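Local atomic coordinates of histone-lysine N-methyltransferase SETMAR (Homo sapiens, PDB entry 3F2K), a protein that methylates histone H3 on lysine and, through its mariner transposase domain, binds DNA in double-strand break repair and replication fork restart. Residues Y166-H171 with F202-I207; I96-A102 with P134-T140. All blocks are in the same frame, centred on the assembly; numbering follows the deposited sequence. Where two conformers were deposited one is given.

Contact 1 (Y166-H171 with F202-I207)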
loop_
_atom_site.group_PDB
_atom_site.type_symbol
_atom_site.label_atom_id
_atom_site.label_comp_id
_atom_site.label_asym_id
_atom_site.label_seq_id
_atom_site.Cartn_x
_atom_site.Cartn_y
_atom_site.Cartn_z
ATOM N N TYR A 166 3.606 -6.213 3.205
ATOM C CA TYR A 166 4.620 -6.827 4.090
ATOM C C TYR A 166 4.661 -6.242 5.526
ATOM O O TYR A 166 5.091 -6.909 6.468
ATOM C CB TYR A 166 6.005 -6.861 3.478
ATOM C CG TYR A 166 6.736 -5.534 3.327
ATOM C CD1 TYR A 166 7.153 -4.779 4.483
ATOM C CD2 TYR A 166 7.018 -5.016 2.063
ATOM C CE1 TYR A 166 7.885 -3.596 4.328
ATOM C CE2 TYR A 166 7.734 -3.851 1.894
ATOM C CZ TYR A 166 8.123 -3.126 3.019
ATOM O OH TYR A 166 8.794 -1.969 2.778
ATOM N N HIS A 167 4.111 -5.033 5.686
ATOM C CA HIS A 167 4.131 -4.351 6.980
ATOM C C HIS A 167 2.732 -4.233 7.580
ATOM O O HIS A 167 2.404 -4.931 8.578
ATOM C CB HIS A 167 4.761 -2.936 6.854
ATOM C CG HIS A 167 4.955 -2.273 8.180
ATOM N ND1 HIS A 167 5.747 -2.846 9.163
ATOM C CD2 HIS A 167 4.503 -1.090 8.680
ATOM C CE1 HIS A 167 5.716 -2.059 10.245
ATOM N NE2 HIS A 167 4.987 -0.982 9.963
ATOM N N VAL A 168 1.894 -3.363 7.020
ATOM C CA VAL A 168 0.572 -3.136 7.645
ATOM C C VAL A 168 -0.258 -4.413 7.720
ATOM O O VAL A 168 -0.792 -4.779 8.790
ATOM C CB VAL A 168 -0.223 -1.922 6.957
ATOM C CG1 VAL A 168 -1.557 -1.713 7.638
ATOM C CG2 VAL A 168 0.637 -0.609 6.984
ATOM N N PHE A 169 -0.350 -5.142 6.593
ATOM C CA PHE A 169 -1.191 -6.316 6.566
ATOM C C PHE A 169 -0.681 -7.461 7.444
ATOM O O PHE A 169 -1.467 -8.210 7.981
ATOM C CB PHE A 169 -1.487 -6.783 5.100
ATOM C CG PHE A 169 -2.452 -5.815 4.328
ATOM C CD1 PHE A 169 -3.223 -4.891 5.024
ATOM C CD2 PHE A 169 -2.573 -5.841 2.940
ATOM C CE1 PHE A 169 -4.070 -3.991 4.349
ATOM C CE2 PHE A 169 -3.463 -4.927 2.254
ATOM C CZ PHE A 169 -4.173 -4.025 2.970
ATOM N N LYS A 170 0.632 -7.584 7.548
ATOM C CA LYS A 170 1.236 -8.570 8.425
ATOM C C LYS A 170 0.787 -8.349 9.868
ATOM O O LYS A 170 0.258 -9.274 10.532
ATOM C CB LYS A 170 2.751 -8.487 8.295
ATOM C CG LYS A 170 3.544 -9.212 9.378
ATOM C CD LYS A 170 5.026 -9.008 9.220
ATOM C CE LYS A 170 5.480 -7.545 9.291
ATOM N NZ LYS A 170 6.934 -7.407 8.743
ATOM N N HIS A 171 0.912 -7.120 10.323
ATOM C CA HIS A 171 0.476 -6.752 11.667
ATOM C C HIS A 171 -1.058 -6.814 11.863
ATOM O O HIS A 171 -1.570 -7.239 12.947
ATOM C CB HIS A 171 1.002 -5.397 12.016
ATOM C CG HIS A 171 2.476 -5.386 12.256
ATOM N ND1 HIS A 171 3.041 -5.958 13.375
ATOM C CD2 HIS A 171 3.506 -4.968 11.488
ATOM C CE1 HIS A 171 4.355 -5.837 13.319
ATOM N NE2 HIS A 171 4.669 -5.257 12.172
ATOM N N PHE A 202 5.143 3.754 13.618
ATOM C CA PHE A 202 4.798 2.500 13.002
ATOM C C PHE A 202 4.899 2.526 11.478
ATOM O O PHE A 202 5.433 1.569 10.830
ATOM C CB PHE A 202 3.412 2.063 13.459
ATOM C CG PHE A 202 2.878 0.837 12.739
ATOM C CD1 PHE A 202 3.380 -0.404 13.051
ATOM C CD2 PHE A 202 1.896 0.960 11.745
ATOM C CE1 PHE A 202 2.855 -1.599 12.412
ATOM C CE2 PHE A 202 1.366 -0.181 11.048
ATOM C CZ PHE A 202 1.882 -1.477 11.364
ATOM N N TYR A 203 4.346 3.589 10.897
ATOM C CA TYR A 203 4.362 3.720 9.423
ATOM C C TYR A 203 5.782 3.868 8.875
ATOM O O TYR A 203 6.133 3.251 7.876
ATOM C CB TYR A 203 3.365 4.826 8.987
ATOM C CG TYR A 203 1.969 4.473 9.469
ATOM C CD1 TYR A 203 1.173 3.520 8.762
ATOM C CD2 TYR A 203 1.459 5.020 10.648
ATOM C CE1 TYR A 203 -0.065 3.131 9.215
ATOM C CE2 TYR A 203 0.178 4.658 11.115
ATOM C CZ TYR A 203 -0.576 3.719 10.364
ATOM O OH TYR A 203 -1.807 3.357 10.749
ATOM N N ALA A 204 6.599 4.652 9.566
ATOM C CA ALA A 204 7.941 4.956 9.097
ATOM C C ALA A 204 8.732 3.665 8.934
ATOM O O ALA A 204 9.526 3.548 7.983
ATOM C CB ALA A 204 8.634 5.891 10.059
ATOM N N THR A 205 8.487 2.741 9.878
ATOM C CA THR A 205 9.099 1.388 9.864
ATOM C C THR A 205 8.873 0.707 8.519
ATOM O O THR A 205 9.815 0.212 7.905
ATOM C CB THR A 205 8.576 0.482 10.979
ATOM O OG1 THR A 205 8.783 1.084 12.268
ATOM C CG2 THR A 205 9.296 -0.890 10.987
ATOM N N GLY A 206 7.603 0.614 8.104
ATOM C CA GLY A 206 7.288 -0.049 6.852
ATOM C C GLY A 206 7.972 0.556 5.637
ATOM O O GLY A 206 8.499 -0.170 4.797
ATOM N N ILE A 207 7.936 1.887 5.561
ATOM C CA ILE A 207 8.483 2.619 4.447
ATOM C C ILE A 207 9.982 2.389 4.405
ATOM O O ILE A 207 10.523 1.938 3.397
ATOM C CB ILE A 207 8.215 4.155 4.580
ATOM C CG1 ILE A 207 6.713 4.402 4.532
ATOM C CG2 ILE A 207 8.997 4.926 3.503
ATOM C CD1 ILE A 207 6.089 4.101 3.192
#

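Contact 2 (I96-A102 with P134-T140)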
loop_
_atom_site.group_PDB
_atom_site.type_symbol
_atom_site.label_atom_id
_atom_site.label_comp_id
_atom_site.label_asym_id
_atom_site.label_seq_id
_atom_site.Cartn_x
_atom_site.Cartn_y
_atom_site.Cartn_z
ATOM N N ILE A 96 -15.305 -2.511 -8.049
ATOM C CA ILE A 96 -13.847 -2.351 -7.900
ATOM C C ILE A 96 -13.302 -1.980 -9.296
ATOM O O ILE A 96 -12.843 -2.845 -10.030
ATOM C CB ILE A 96 -13.225 -3.685 -7.432
ATOM C CG1 ILE A 96 -13.870 -4.157 -6.128
ATOM C CG2 ILE A 96 -11.647 -3.588 -7.374
ATOM C CD1 ILE A 96 -13.593 -5.641 -5.877
ATOM N N THR A 97 -13.458 -0.711 -9.688
ATOM C CA THR A 97 -13.176 -0.248 -11.058
ATOM C C THR A 97 -12.110 0.832 -11.002
ATOM O O THR A 97 -11.834 1.379 -9.886
ATOM C CB THR A 97 -14.433 0.389 -11.705
ATOM O OG1 THR A 97 -14.867 1.500 -10.911
ATOM C CG2 THR A 97 -15.634 -0.606 -11.723
ATOM N N SER A 98 -11.530 1.147 -12.159
ATOM C CA SER A 98 -10.563 2.240 -12.226
ATOM C C SER A 98 -11.284 3.569 -11.938
ATOM O O SER A 98 -10.663 4.506 -11.413
ATOM C CB SER A 98 -9.822 2.275 -13.565
ATOM O OG SER A 98 -8.696 3.168 -13.517
ATOM N N GLU A 99 -12.595 3.628 -12.255
ATOM C CA GLU A 99 -13.395 4.823 -11.991
ATOM C C GLU A 99 -13.475 5.047 -10.474
ATOM O O GLU A 99 -13.279 6.159 -9.974
ATOM C CB GLU A 99 -14.819 4.756 -12.635
ATOM C CG GLU A 99 -14.751 4.935 -14.155
ATOM C CD GLU A 99 -14.531 3.601 -14.914
ATOM O OE1 GLU A 99 -14.402 2.503 -14.296
ATOM O OE2 GLU A 99 -14.569 3.622 -16.142
ATOM N N LYS A 100 -13.757 3.987 -9.755
ATOM C CA LYS A 100 -13.883 4.045 -8.288
ATOM C C LYS A 100 -12.501 4.397 -7.698
ATOM O O LYS A 100 -12.416 5.150 -6.745
ATOM C CB LYS A 100 -14.334 2.653 -7.789
ATOM C CG LYS A 100 -14.301 2.451 -6.266
ATOM C CD LYS A 100 -14.953 3.652 -5.653
ATOM C CE LYS A 100 -15.872 3.264 -4.545
ATOM N NZ LYS A 100 -15.120 3.389 -3.256
ATOM N N TYR A 101 -11.469 3.721 -8.184
ATOM C CA TYR A 101 -10.097 3.938 -7.618
ATOM C C TYR A 101 -9.660 5.374 -7.870
ATOM O O TYR A 101 -9.031 5.974 -6.953
ATOM C CB TYR A 101 -9.135 2.963 -8.217
ATOM C CG TYR A 101 -7.799 2.867 -7.575
ATOM C CD1 TYR A 101 -7.656 2.239 -6.320
ATOM C CD2 TYR A 101 -6.668 3.342 -8.237
ATOM C CE1 TYR A 101 -6.422 2.061 -5.751
ATOM C CE2 TYR A 101 -5.367 3.198 -7.648
ATOM C CZ TYR A 101 -5.280 2.543 -6.408
ATOM O OH TYR A 101 -4.024 2.376 -5.801
ATOM N N ALA A 102 -10.002 5.944 -9.037
ATOM C CA ALA A 102 -9.728 7.383 -9.287
ATOM C C ALA A 102 -10.379 8.347 -8.254
ATOM O O ALA A 102 -9.708 9.288 -7.772
ATOM C CB ALA A 102 -10.055 7.794 -10.773
ATOM N N PRO A 134 -7.374 -1.901 -11.872
ATOM C CA PRO A 134 -7.808 -0.511 -11.711
ATOM C C PRO A 134 -6.671 0.499 -11.500
ATOM O O PRO A 134 -6.849 1.721 -11.772
ATOM C CB PRO A 134 -8.613 -0.565 -10.431
ATOM C CG PRO A 134 -9.181 -1.991 -10.420
ATOM C CD PRO A 134 -7.929 -2.756 -10.785
ATOM N N HIS A 135 -5.538 0.008 -10.969
ATOM C CA HIS A 135 -4.415 0.872 -10.579
ATOM C C HIS A 135 -3.714 1.401 -11.781
ATOM O O HIS A 135 -3.018 2.459 -11.745
ATOM C CB HIS A 135 -3.393 0.042 -9.752
ATOM C CG HIS A 135 -3.881 -0.341 -8.365
ATOM N ND1 HIS A 135 -3.049 -0.937 -7.436
ATOM C CD2 HIS A 135 -5.102 -0.294 -7.794
ATOM C CE1 HIS A 135 -3.727 -1.187 -6.333
ATOM N NE2 HIS A 135 -4.989 -0.844 -6.526
ATOM N N VAL A 136 -3.852 0.681 -12.889
ATOM C CA VAL A 136 -3.029 0.928 -14.055
ATOM C C VAL A 136 -3.882 1.311 -15.315
ATOM O O VAL A 136 -3.336 1.408 -16.394
ATOM C CB VAL A 136 -1.993 -0.246 -14.344
ATOM C CG1 VAL A 136 -1.035 -0.416 -13.083
ATOM C CG2 VAL A 136 -2.680 -1.555 -14.697
ATOM N N ALA A 137 -5.172 1.520 -15.108
ATOM C CA ALA A 137 -6.099 1.843 -16.200
ATOM C C ALA A 137 -6.476 3.335 -16.109
ATOM O O ALA A 137 -6.090 4.012 -15.159
ATOM C CB ALA A 137 -7.331 0.993 -16.072
ATOM N N GLN A 138 -7.147 3.825 -17.147
ATOM C CA GLN A 138 -7.827 5.102 -17.077
ATOM C C GLN A 138 -9.192 4.815 -16.376
ATOM O O GLN A 138 -9.822 3.719 -16.596
ATOM C CB GLN A 138 -8.019 5.639 -18.505
ATOM C CG GLN A 138 -6.773 6.082 -19.234
ATOM C CD GLN A 138 -5.979 7.207 -18.549
ATOM O OE1 GLN A 138 -6.384 7.736 -17.484
ATOM N NE2 GLN A 138 -4.832 7.592 -19.192
ATOM N N PRO A 139 -9.728 5.782 -15.635
ATOM C CA PRO A 139 -9.157 7.134 -15.508
ATOM C C PRO A 139 -8.243 7.366 -14.329
ATOM O O PRO A 139 -7.894 8.527 -14.070
ATOM C CB PRO A 139 -10.425 8.021 -15.407
ATOM C CG PRO A 139 -11.333 7.205 -14.529
ATOM C CD PRO A 139 -11.084 5.719 -15.042
ATOM N N THR A 140 -7.825 6.271 -13.662
ATOM C CA THR A 140 -6.783 6.354 -12.628
ATOM C C THR A 140 -5.517 7.080 -13.116
ATOM O O THR A 140 -4.989 7.943 -12.393
ATOM C CB THR A 140 -6.505 4.945 -12.029
ATOM O OG1 THR A 140 -7.643 4.592 -11.251
ATOM C CG2 THR A 140 -5.213 4.978 -11.074
#

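Contact 1 (Y166-H171 with F202-I207)
His167 sits opposite Gly206 where the helix segments 166-171 and 202-207 pack, their axes approaching to 9.3 Å and running at 127° to each other, and the two CA atoms are only 5.3 Å apart. The face of the His167 ring lies over Gly206, with CA 3.7 Å from the ring centroid in a CH-pi contact; with no side chain at Gly206, the imidazole comes right down on the backbone, His167 CG 3.5 Å from Gly206 CA. With CG anti to the backbone N (chi1 -173°), the ring reaches across to the first turn of the other helix, where His167 NE2 donates to the carbonyl O of Phe202 at 2.7 Å. That bond is bent: the donor stands above the carbonyl plane, and the oxygen is tilted from the imidazole plane.

The same NE2 lies over one face of the Phe202 ring, the two rings making an offset stack with planes at 30°. Phe202 also turns its edge to the face of His171, CE1 coming 3.6 Å from His171 CD2. At the other end Tyr166 OH donates to Gly206 O at 2.7 Å, nearly in line with the carbonyl bond, while Arg213 makes a cation-pi contact with the tyrosine ring. Val168 CG2 touches Phe202 CE2, and the valine side chain also packs on Ile77 and Trp79 of strand 72-80. The result is a close helix-helix contact at a glycine, with an aromatic cluster of His167, His171 and Phe202; Val168 and Ile207 join the helix pair to the sheet of the RNase H-like transposase domain.

Contact 2 (I96-A102 with P134-T140)
Ser98, at the start of helix 98-115, pushes its hydroxyl into the hollow made where residues 134-140 curl round from one helix to the next. Pro134 O, Ala137 CB and Pro139 CD line that hollow, and Thr140 N donates to Ser98 OG at 3.2 Å. A first torsion of -168° carries OG away from the serine's own N and into the turn, where it also lies 2.9 Å from Thr140 OG1. The threonine hydroxyl has Ser98 O and Pro134 O within reach too, so its one proton cannot be assigned.

Two prolines make the bumps on either side of the serine. Pro134 sets CB and CG against the backbone carbonyls of Thr97 and Ile96, its CG 4.2 Å from Ile96 CG2. Pro139, which follows a cis peptide bond, wedges between neighbouring turns of the helix: CD rests against Glu99 CG, and Pro139 CG is 4.0 Å from Ala102 CB.

Tyr101 lies alongside, its ring in an offset stack with His135, centroids 4.2 Å apart and planes at 19°, while Thr140 OG1 meets the tyrosine edge in its plane. Replacing Tyr101 by an alanine would probably leave that face of His135 without its stacking partner and open a gap beside Thr140. His135 is held by hydrogen bonds from outside the contact as well, NE2 with Glu39 and ND1 with the carbonyl of metal ligand Asp130. Stacking and these bonds together are likely to fix the imidazole's rotation, consistent with a second-shell part beside the magnesium site.

How the contacts relate
Contact 2 closes along the chain before contact 1 opens, and the two lie on opposite sides of the chain's centre, with their own centres 25 Å apart and nearest atoms about 9 Å apart. Both can be placed by the magnesium site of the transposase domain, where Asp38 and Asp130 bind the ion. Contact 2 is the closer: the His135 side chain is about 5 Å from the ion and about 3 Å from the side chain of Asp130. From contact 1, the Tyr166 side chain is about 12 Å from the ion, and the Val168 side chain about 8 Å from that of Asp38. Contact 2 thus borders the site directly, whereas 166-171 with 202-207 packs helices together farther from it.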